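PDB 3EB7: insecticidal Delta-Endotoxin Cry8Ea1 from Bacillus Thuringiensis, which kills insect larvae, including those of Holotrichia parallela, probably by forming pores in gut-cell membranes as other three-domain Cry toxins do. Local coordinates for residues K235-R240 against R435-T440; I451-A456 against G485-N490; V515-T520 against A558-K563. All blocks are in the same frame, centred on the assembly; numbering follows the deposited sequence.

Contact 1 of 3, residues K235-R240 against R435-T440; sequences KAQLTR and RSADRT
Gln-237 reaches the backbone of 435-440 with its amide oxygen. Asp-438 N donates to Gln-237 OE1 at 3.1 Å. The donor lies nearly along the C=O axis, with a C=O...N angle of 161°. Gln-237 CG is anti to its own carbonyl carbon (chi1 -46°), and the chain runs extended beyond it, past Ser-436 O. There Gln-237 CG lies 3.7 Å from Ser-436 O. The second bond uses a side chain of the other segment. Ser-436 OG accepts from Leu-238 N at 3.0 Å. It sits between its backbone N and carbonyl carbon (chi1 55°), turned to the 235-240 backbone. Ala-437 CB packs on the carbonyl of Leu-238, 3.5 Å from Leu-238 O.

Further out, Lys-455 NZ bonds Gln-237 OE1 and forms a salt bridge with Asp-438 OD1. Its positive charge may ease the approach of these two acceptors, since Gln-237 OE1 and Asp-438 OD1 are only 3.5 Å apart. Gln-237 NE2 bonds Gln-450 O, which fixes the other end of the amide. Ser-436 OG also bonds His-434 ND1. Leu-238 packs on helix 198-220 at Asp-217 and Thr-220. The contact is loop-to-loop packing with side-chain-to-backbone bonds. It lies where the helical N-terminal domain, the central beta domain and the C-terminal beta domain of the three-domain Cry fold meet.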
loop_
_atom_site.group_PDB
_atom_site.type_symbol
_atom_site.label_atom_id
_atom_site.label_comp_id
_atom_site.label_asym_id
_atom_site.label_seq_id
_atom_site.Cartn_x
_atom_site.Cartn_y
_atom_site.Cartn_z
ATOM N N LYS A 235 14.346 -4.605 -1.813
ATOM C CA LYS A 235 13.252 -4.200 -2.704
ATOM C C LYS A 235 11.888 -4.687 -2.199
ATOM O O LYS A 235 11.513 -5.828 -2.474
ATOM C CB LYS A 235 13.468 -4.729 -4.138
ATOM C CG LYS A 235 14.680 -4.192 -4.915
ATOM C CD LYS A 235 14.770 -2.638 -4.977
ATOM C CE LYS A 235 13.597 -2.002 -5.722
ATOM N NZ LYS A 235 14.001 -1.430 -7.035
ATOM N N ALA A 236 11.148 -3.826 -1.493
ATOM C CA ALA A 236 9.772 -4.144 -1.047
ATOM C C ALA A 236 8.669 -3.743 -2.065
ATOM O O ALA A 236 8.809 -2.782 -2.787
ATOM C CB ALA A 236 9.467 -3.535 0.352
ATOM N N GLN A 237 7.571 -4.498 -2.083
ATOM C CA GLN A 237 6.447 -4.240 -2.982
ATOM C C GLN A 237 5.158 -4.190 -2.187
ATOM O O GLN A 237 4.883 -5.091 -1.396
ATOM C CB GLN A 237 6.317 -5.386 -4.003
ATOM C CG GLN A 237 7.624 -5.792 -4.631
ATOM C CD GLN A 237 7.442 -6.564 -5.901
ATOM O OE1 GLN A 237 6.884 -6.056 -6.872
ATOM N NE2 GLN A 237 7.897 -7.800 -5.907
ATOM N N LEU A 238 4.332 -3.179 -2.441
ATOM C CA LEU A 238 2.970 -3.122 -1.864
ATOM C C LEU A 238 2.003 -3.542 -2.936
ATOM O O LEU A 238 1.848 -2.826 -3.917
ATOM C CB LEU A 238 2.632 -1.705 -1.375
ATOM C CG LEU A 238 3.592 -1.069 -0.370
ATOM C CD1 LEU A 238 3.160 0.353 -0.023
ATOM C CD2 LEU A 238 3.640 -1.895 0.882
ATOM N N THR A 239 1.331 -4.687 -2.738
ATOM C CA THR A 239 0.502 -5.279 -3.788
ATOM C C THR A 239 -0.977 -5.044 -3.648
ATOM O O THR A 239 -1.726 -5.330 -4.574
ATOM C CB THR A 239 0.738 -6.805 -3.976
ATOM O OG1 THR A 239 0.390 -7.510 -2.769
ATOM C CG2 THR A 239 2.202 -7.110 -4.472
ATOM N N ARG A 240 -1.404 -4.534 -2.493
ATOM C CA ARG A 240 -2.824 -4.182 -2.282
ATOM C C ARG A 240 -3.343 -3.210 -3.335
ATOM O O ARG A 240 -2.609 -2.324 -3.805
ATOM C CB ARG A 240 -3.036 -3.585 -0.885
ATOM C CG ARG A 240 -2.794 -2.058 -0.763
ATOM C CD ARG A 240 -1.333 -1.617 -0.848
ATOM N NE ARG A 240 -1.161 -0.150 -0.812
ATOM C CZ ARG A 240 -1.352 0.669 -1.854
ATOM N NH1 ARG A 240 -1.748 0.181 -3.042
ATOM N NH2 ARG A 240 -1.156 1.989 -1.717
ATOM N N ARG A 435 3.079 1.919 -7.163
ATOM C CA ARG A 435 4.287 1.969 -7.982
ATOM C C ARG A 435 5.336 0.923 -7.569
ATOM O O ARG A 435 5.996 0.369 -8.429
ATOM C CB ARG A 435 4.894 3.384 -7.927
ATOM C CG ARG A 435 6.186 3.605 -8.739
ATOM C CD ARG A 435 5.935 3.727 -10.248
ATOM N NE ARG A 435 7.116 4.191 -11.005
ATOM C CZ ARG A 435 7.521 5.467 -11.124
ATOM N NH1 ARG A 435 6.887 6.456 -10.516
ATOM N NH2 ARG A 435 8.609 5.754 -11.841
ATOM N N SER A 436 5.495 0.631 -6.276
ATOM C CA SER A 436 6.546 -0.341 -5.831
ATOM C C SER A 436 6.363 -1.767 -6.360
ATOM O O SER A 436 7.270 -2.561 -6.324
ATOM C CB SER A 436 6.641 -0.401 -4.292
ATOM O OG SER A 436 5.380 -0.700 -3.717
ATOM N N ALA A 437 5.162 -2.078 -6.826
ATOM C CA ALA A 437 4.824 -3.396 -7.296
ATOM C C ALA A 437 5.114 -3.497 -8.806
ATOM O O ALA A 437 4.362 -3.021 -9.636
ATOM C CB ALA A 437 3.367 -3.666 -6.979
ATOM N N ASP A 438 6.220 -4.133 -9.149
ATOM C CA ASP A 438 6.717 -4.074 -10.505
ATOM C C ASP A 438 5.938 -4.993 -11.444
ATOM O O ASP A 438 5.162 -5.826 -11.009
ATOM C CB ASP A 438 8.259 -4.297 -10.550
ATOM C CG ASP A 438 8.688 -5.755 -10.281
ATOM O OD1 ASP A 438 7.853 -6.682 -10.128
ATOM O OD2 ASP A 438 9.913 -5.978 -10.233
ATOM N N ARG A 439 6.189 -4.819 -12.732
ATOM C CA ARG A 439 5.544 -5.545 -13.812
ATOM C C ARG A 439 6.230 -6.843 -14.214
ATOM O O ARG A 439 5.652 -7.658 -14.936
ATOM C CB ARG A 439 5.506 -4.632 -15.037
ATOM C CG ARG A 439 4.640 -3.406 -14.844
ATOM C CD ARG A 439 4.506 -2.687 -16.197
ATOM N NE ARG A 439 3.378 -1.804 -16.080
ATOM C CZ ARG A 439 2.168 -2.059 -16.539
ATOM N NH1 ARG A 439 1.937 -3.159 -17.236
ATOM N NH2 ARG A 439 1.196 -1.182 -16.310
ATOM N N THR A 440 7.450 -7.036 -13.735
ATOM C CA THR A 440 8.380 -8.011 -14.303
ATOM C C THR A 440 8.875 -9.052 -13.302
ATOM O O THR A 440 9.594 -10.001 -13.697
ATOM C CB THR A 440 9.660 -7.273 -14.852
ATOM O OG1 THR A 440 10.105 -6.332 -13.869
ATOM C CG2 THR A 440 9.382 -6.504 -16.181
#

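Contact 2 of 3, residues I451-A456 against G485-N490; sequences IPVVKA and GVIRLN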
loop_
_atom_site.group_PDB
_atom_site.type_symbol
_atom_site.label_atom_id
_atom_site.label_comp_id
_atom_site.label_asym_id
_atom_site.label_seq_id
_atom_site.Cartn_x
_atom_site.Cartn_y
_atom_site.Cartn_z
ATOM N N ILE A 451 9.180 -10.866 -3.023
ATOM C CA ILE A 451 8.239 -11.259 -4.048
ATOM C C ILE A 451 7.054 -11.874 -3.352
ATOM O O ILE A 451 7.101 -13.054 -2.981
ATOM C CB ILE A 451 8.790 -12.340 -5.025
ATOM C CG1 ILE A 451 10.246 -12.036 -5.441
ATOM C CG2 ILE A 451 7.789 -12.558 -6.212
ATOM C CD1 ILE A 451 10.401 -11.150 -6.685
ATOM N N PRO A 452 5.984 -11.081 -3.182
ATOM C CA PRO A 452 4.710 -11.559 -2.666
ATOM C C PRO A 452 4.198 -12.664 -3.571
ATOM O O PRO A 452 4.206 -12.493 -4.785
ATOM C CB PRO A 452 3.824 -10.320 -2.801
ATOM C CG PRO A 452 4.776 -9.181 -2.694
ATOM C CD PRO A 452 5.940 -9.632 -3.489
ATOM N N VAL A 453 3.745 -13.784 -3.018
ATOM C CA VAL A 453 3.336 -14.913 -3.877
ATOM C C VAL A 453 2.044 -14.651 -4.678
ATOM O O VAL A 453 1.735 -15.369 -5.646
ATOM C CB VAL A 453 3.257 -16.257 -3.102
ATOM C CG1 VAL A 453 4.651 -16.677 -2.617
ATOM C CG2 VAL A 453 2.231 -16.144 -1.917
ATOM N N VAL A 454 1.328 -13.599 -4.293
ATOM C CA VAL A 454 0.133 -13.146 -5.005
ATOM C C VAL A 454 0.507 -12.618 -6.418
ATOM O O VAL A 454 -0.357 -12.461 -7.278
ATOM C CB VAL A 454 -0.716 -12.171 -4.119
ATOM C CG1 VAL A 454 -0.060 -10.769 -3.966
ATOM C CG2 VAL A 454 -2.158 -12.089 -4.605
ATOM N N LYS A 455 1.796 -12.439 -6.674
ATOM C CA LYS A 455 2.297 -12.061 -7.995
ATOM C C LYS A 455 2.594 -13.261 -8.903
ATOM O O LYS A 455 3.441 -13.171 -9.800
ATOM C CB LYS A 455 3.560 -11.180 -7.871
ATOM C CG LYS A 455 3.411 -9.966 -6.938
ATOM C CD LYS A 455 4.637 -9.075 -7.180
ATOM C CE LYS A 455 4.373 -8.044 -8.302
ATOM N NZ LYS A 455 5.608 -7.553 -8.964
ATOM N N ALA A 456 1.946 -14.395 -8.638
ATOM C CA ALA A 456 2.041 -15.578 -9.518
ATOM C C ALA A 456 1.242 -15.409 -10.788
ATOM O O ALA A 456 0.267 -14.632 -10.846
ATOM C CB ALA A 456 1.587 -16.803 -8.799
ATOM N N GLY A 485 0.935 -20.571 -7.363
ATOM C CA GLY A 485 1.106 -20.591 -8.814
ATOM C C GLY A 485 2.579 -20.576 -9.223
ATOM O O GLY A 485 3.502 -20.407 -8.388
ATOM N N VAL A 486 2.795 -20.781 -10.517
ATOM C CA VAL A 486 4.060 -20.481 -11.118
ATOM C C VAL A 486 4.276 -18.954 -11.087
ATOM O O VAL A 486 3.490 -18.197 -11.675
ATOM C CB VAL A 486 4.062 -20.967 -12.557
ATOM C CG1 VAL A 486 5.428 -20.762 -13.157
ATOM C CG2 VAL A 486 3.655 -22.455 -12.599
ATOM N N ILE A 487 5.302 -18.530 -10.349
ATOM C CA ILE A 487 5.723 -17.156 -10.310
ATOM C C ILE A 487 6.801 -16.976 -11.385
ATOM O O ILE A 487 7.860 -17.631 -11.350
ATOM C CB ILE A 487 6.296 -16.732 -8.941
ATOM C CG1 ILE A 487 5.305 -17.007 -7.819
ATOM C CG2 ILE A 487 6.774 -15.233 -8.971
ATOM C CD1 ILE A 487 5.879 -16.785 -6.477
ATOM N N ARG A 488 6.497 -16.091 -12.336
ATOM C CA ARG A 488 7.366 -15.840 -13.481
ATOM C C ARG A 488 8.310 -14.698 -13.166
ATOM O O ARG A 488 7.885 -13.656 -12.637
ATOM C CB ARG A 488 6.503 -15.552 -14.696
ATOM C CG ARG A 488 6.944 -14.337 -15.506
ATOM C CD ARG A 488 7.145 -14.715 -16.991
ATOM N NE ARG A 488 7.878 -15.985 -17.079
ATOM C CZ ARG A 488 9.199 -16.083 -17.009
ATOM N NH1 ARG A 488 9.943 -14.962 -16.867
ATOM N NH2 ARG A 488 9.759 -17.299 -17.091
ATOM N N LEU A 489 9.591 -14.908 -13.437
ATOM C CA LEU A 489 10.642 -13.995 -12.979
ATOM C C LEU A 489 11.596 -13.485 -14.079
ATOM O O LEU A 489 11.855 -14.176 -15.070
ATOM C CB LEU A 489 11.482 -14.677 -11.900
ATOM C CG LEU A 489 10.876 -15.402 -10.694
ATOM C CD1 LEU A 489 12.008 -16.200 -10.037
ATOM C CD2 LEU A 489 10.245 -14.384 -9.721
ATOM N N ASN A 490 12.126 -12.278 -13.887
ATOM C CA ASN A 490 13.160 -11.760 -14.749
ATOM C C ASN A 490 14.439 -11.608 -13.956
ATOM O O ASN A 490 14.503 -10.774 -13.031
ATOM C CB ASN A 490 12.719 -10.470 -15.472
ATOM C CG ASN A 490 11.737 -10.769 -16.625
ATOM O OD1 ASN A 490 12.155 -11.184 -17.720
ATOM N ND2 ASN A 490 10.422 -10.608 -16.363
HETATM O O HOH W 1 0.622 -17.889 -5.661
HETATM O O HOH W 2 4.241 -14.440 -12.175
#
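Ile-487 is the hub of this contact, and its CG1, CG2 and CD1 each meet a different residue of 451-456. CG1 packs against the methyl of Ala-456, with Ile-487 CG1 to Ala-456 CB at 3.9 Å. Ile-487 CG1 is anti to the carbonyl carbon (chi1 -55°), which places it at Ala-456; CG2, anti to the backbone N, is turned to Ile-451. It meets the matching branch there, at 4.0 Å between Ile-487 CG2 and Ile-451 CG2. CD1 touches Val-453, with Ile-487 CD1 to Val-453 CG1 at 4.1 Å. Ile-487 crosses both Ile-451 and Val-453 at a slant. Ala-456 CB also lies 3.8 Å from Gly-485 CA.

No direct hydrogen bond joins the segments. Two waters do so instead. One donates to Val-453 O and accepts from Gly-485 N. The other donates to Lys-455 O at 2.8 Å and accepts from Arg-488 N, also at 2.8 Å.

The segment 451-456 leaves strand 448-452 through a short 3-10 turn. Ile-583 of strand 578-588 packs on both Val-453 and Ile-487. Strand 482-491 pairs with strand 559-567, so the contact joins two sheets of the C-terminal beta domain.

Contact 3 of 3, residues V515-T520 against A558-K563; sequences VVRGGT and AQDTLK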
loop_
_atom_site.group_PDB
_atom_site.type_symbol
_atom_site.label_atom_id
_atom_site.label_comp_id
_atom_site.label_asym_id
_atom_site.label_seq_id
_atom_site.Cartn_x
_atom_site.Cartn_y
_atom_site.Cartn_z
ATOM N N VAL A 515 10.640 -25.436 -2.460
ATOM C CA VAL A 515 10.823 -24.415 -3.465
ATOM C C VAL A 515 11.205 -25.121 -4.758
ATOM O O VAL A 515 12.196 -25.840 -4.802
ATOM C CB VAL A 515 11.975 -23.489 -3.034
ATOM C CG1 VAL A 515 12.132 -22.317 -4.008
ATOM C CG2 VAL A 515 11.715 -23.001 -1.604
ATOM N N VAL A 516 10.375 -24.956 -5.780
ATOM C CA VAL A 516 10.620 -25.525 -7.091
ATOM C C VAL A 516 11.105 -24.377 -8.029
ATOM O O VAL A 516 10.421 -23.350 -8.258
ATOM C CB VAL A 516 9.331 -26.246 -7.605
ATOM C CG1 VAL A 516 9.521 -26.878 -8.967
ATOM C CG2 VAL A 516 8.827 -27.284 -6.580
ATOM N N ARG A 517 12.316 -24.541 -8.523
ATOM C CA ARG A 517 12.906 -23.597 -9.446
ATOM C C ARG A 517 12.993 -24.205 -10.843
ATOM O O ARG A 517 13.575 -25.295 -11.046
ATOM C CB ARG A 517 14.290 -23.141 -8.973
ATOM C CG ARG A 517 14.871 -22.019 -9.845
ATOM C CD ARG A 517 15.646 -22.540 -11.041
ATOM N NE ARG A 517 16.992 -22.968 -10.653
ATOM C CZ ARG A 517 17.394 -24.239 -10.547
ATOM N NH1 ARG A 517 16.560 -25.254 -10.795
ATOM N NH2 ARG A 517 18.639 -24.497 -10.205
ATOM N N GLY A 518 12.439 -23.469 -11.811
ATOM C CA GLY A 518 12.396 -23.913 -13.189
ATOM C C GLY A 518 11.789 -25.295 -13.409
ATOM O O GLY A 518 12.065 -25.921 -14.430
ATOM N N GLY A 519 10.971 -25.778 -12.475
ATOM C CA GLY A 519 10.402 -27.132 -12.561
ATOM C C GLY A 519 11.038 -28.184 -11.643
ATOM O O GLY A 519 10.464 -29.257 -11.403
ATOM N N THR A 520 12.203 -27.872 -11.094
ATOM C CA THR A 520 12.890 -28.797 -10.208
ATOM C C THR A 520 13.081 -28.244 -8.783
ATOM O O THR A 520 13.254 -27.046 -8.607
ATOM C CB THR A 520 14.203 -29.331 -10.849
ATOM O OG1 THR A 520 15.247 -29.317 -9.885
ATOM C CG2 THR A 520 14.630 -28.493 -12.028
ATOM N N ALA A 558 17.418 -16.302 -17.793
ATOM C CA ALA A 558 16.991 -14.934 -17.497
ATOM C C ALA A 558 15.492 -14.884 -17.157
ATOM O O ALA A 558 15.068 -14.146 -16.279
ATOM C CB ALA A 558 17.336 -14.015 -18.651
ATOM N N GLN A 559 14.716 -15.715 -17.832
ATOM C CA GLN A 559 13.295 -15.817 -17.610
ATOM C C GLN A 559 13.095 -17.163 -16.933
ATOM O O GLN A 559 13.089 -18.190 -17.611
ATOM C CB GLN A 559 12.554 -15.788 -18.949
ATOM C CG GLN A 559 12.312 -14.389 -19.524
ATOM C CD GLN A 559 13.568 -13.761 -20.080
ATOM O OE1 GLN A 559 14.029 -14.141 -21.179
ATOM N NE2 GLN A 559 14.137 -12.770 -19.336
ATOM N N ASP A 560 12.978 -17.155 -15.601
ATOM C CA ASP A 560 12.859 -18.380 -14.808
ATOM C C ASP A 560 11.569 -18.372 -13.971
ATOM O O ASP A 560 10.819 -17.380 -13.957
ATOM C CB ASP A 560 14.122 -18.595 -13.936
ATOM C CG ASP A 560 14.591 -20.078 -13.897
ATOM O OD1 ASP A 560 13.794 -21.023 -14.037
ATOM O OD2 ASP A 560 15.779 -20.312 -13.697
ATOM N N THR A 561 11.274 -19.490 -13.324
ATOM C CA THR A 561 10.068 -19.578 -12.530
ATOM C C THR A 561 10.414 -20.016 -11.139
ATOM O O THR A 561 11.460 -20.600 -10.933
ATOM C CB THR A 561 9.061 -20.572 -13.095
ATOM O OG1 THR A 561 9.709 -21.822 -13.239
ATOM C CG2 THR A 561 8.557 -20.132 -14.449
ATOM N N LEU A 562 9.526 -19.697 -10.194
ATOM C CA LEU A 562 9.611 -20.170 -8.827
ATOM C C LEU A 562 8.229 -20.647 -8.407
ATOM O O LEU A 562 7.215 -20.151 -8.885
ATOM C CB LEU A 562 10.084 -19.039 -7.941
ATOM C CG LEU A 562 11.302 -19.188 -7.012
ATOM C CD1 LEU A 562 12.444 -20.078 -7.550
ATOM C CD2 LEU A 562 11.831 -17.777 -6.670
ATOM N N LYS A 563 8.171 -21.621 -7.513
ATOM C CA LYS A 563 6.881 -22.150 -7.093
ATOM C C LYS A 563 7.070 -22.761 -5.721
ATOM O O LYS A 563 8.057 -23.439 -5.491
ATOM C CB LYS A 563 6.344 -23.182 -8.115
ATOM C CG LYS A 563 5.009 -23.831 -7.725
ATOM C CD LYS A 563 4.624 -24.881 -8.718
ATOM C CE LYS A 563 4.461 -26.184 -8.011
ATOM N NZ LYS A 563 4.741 -27.424 -8.805
HETATM O O HOH W 3 9.172 -23.577 -11.171
#
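Arg-517 CG is anti to the backbone N (chi1 -173°), and chi2 of -88° then turns CD aside. This brings Arg-517 CD to 3.5 Å from Asp-560 OD2. The guanidinium and carboxylate planes are only 6° apart, but no N-H points at the acid. Arg-517 NE lies 4.2 Å from Asp-560 OD2, near enough for charge attraction but beyond a salt bridge. Arg-517 NE bonds Thr-554 O, and Asp-560 OD2 takes Asn-556 N. Asp-560 OD1 accepts from Thr-561 N. On the face of the sheet that carries Arg-517, Leu-562 CD1 packs at 3.8 Å from Arg-517 CB.

The backbones pair antiparallel. Val-516 N donates to Lys-563 O at 2.8 Å, nearly straight, while the return bond from Lys-563 N is weak. Gly-518 N, inside the turn that follows, still donates to Thr-561 O at 3.2 Å from above the carbonyl plane. A water bridges Val-516 O, Gly-519 N and Thr-561 OG1.

A type I' turn from Arg-517 to Thr-520 links strand 511-517 to 520-527. Both turn glycines have positive phi. In the sheet, strand 559-567 lies between 511-517 and 482-491, and 520-527 is one of its two edge strands.

Contact 2 is the most buried of the three, while contacts 1 and 3 are only partly buried. Contact 1 joins two loops through side-chain-to-backbone bonds. Contact 2 relies on aliphatic packing and water bridges, and contact 3 on backbone pairing of adjacent strands. Lys-455 ties contact 2 to contact 1, and Asn-490 ND2 probably bonds Thr-440 O. Contacts 2 and 3 reach the same sheet through neighbouring strands 482-491 and 559-567. Contacts 1 and 3 do not touch; their centres lie about 20 Å apart. The series runs from the domain junction out to the sheet's turn end.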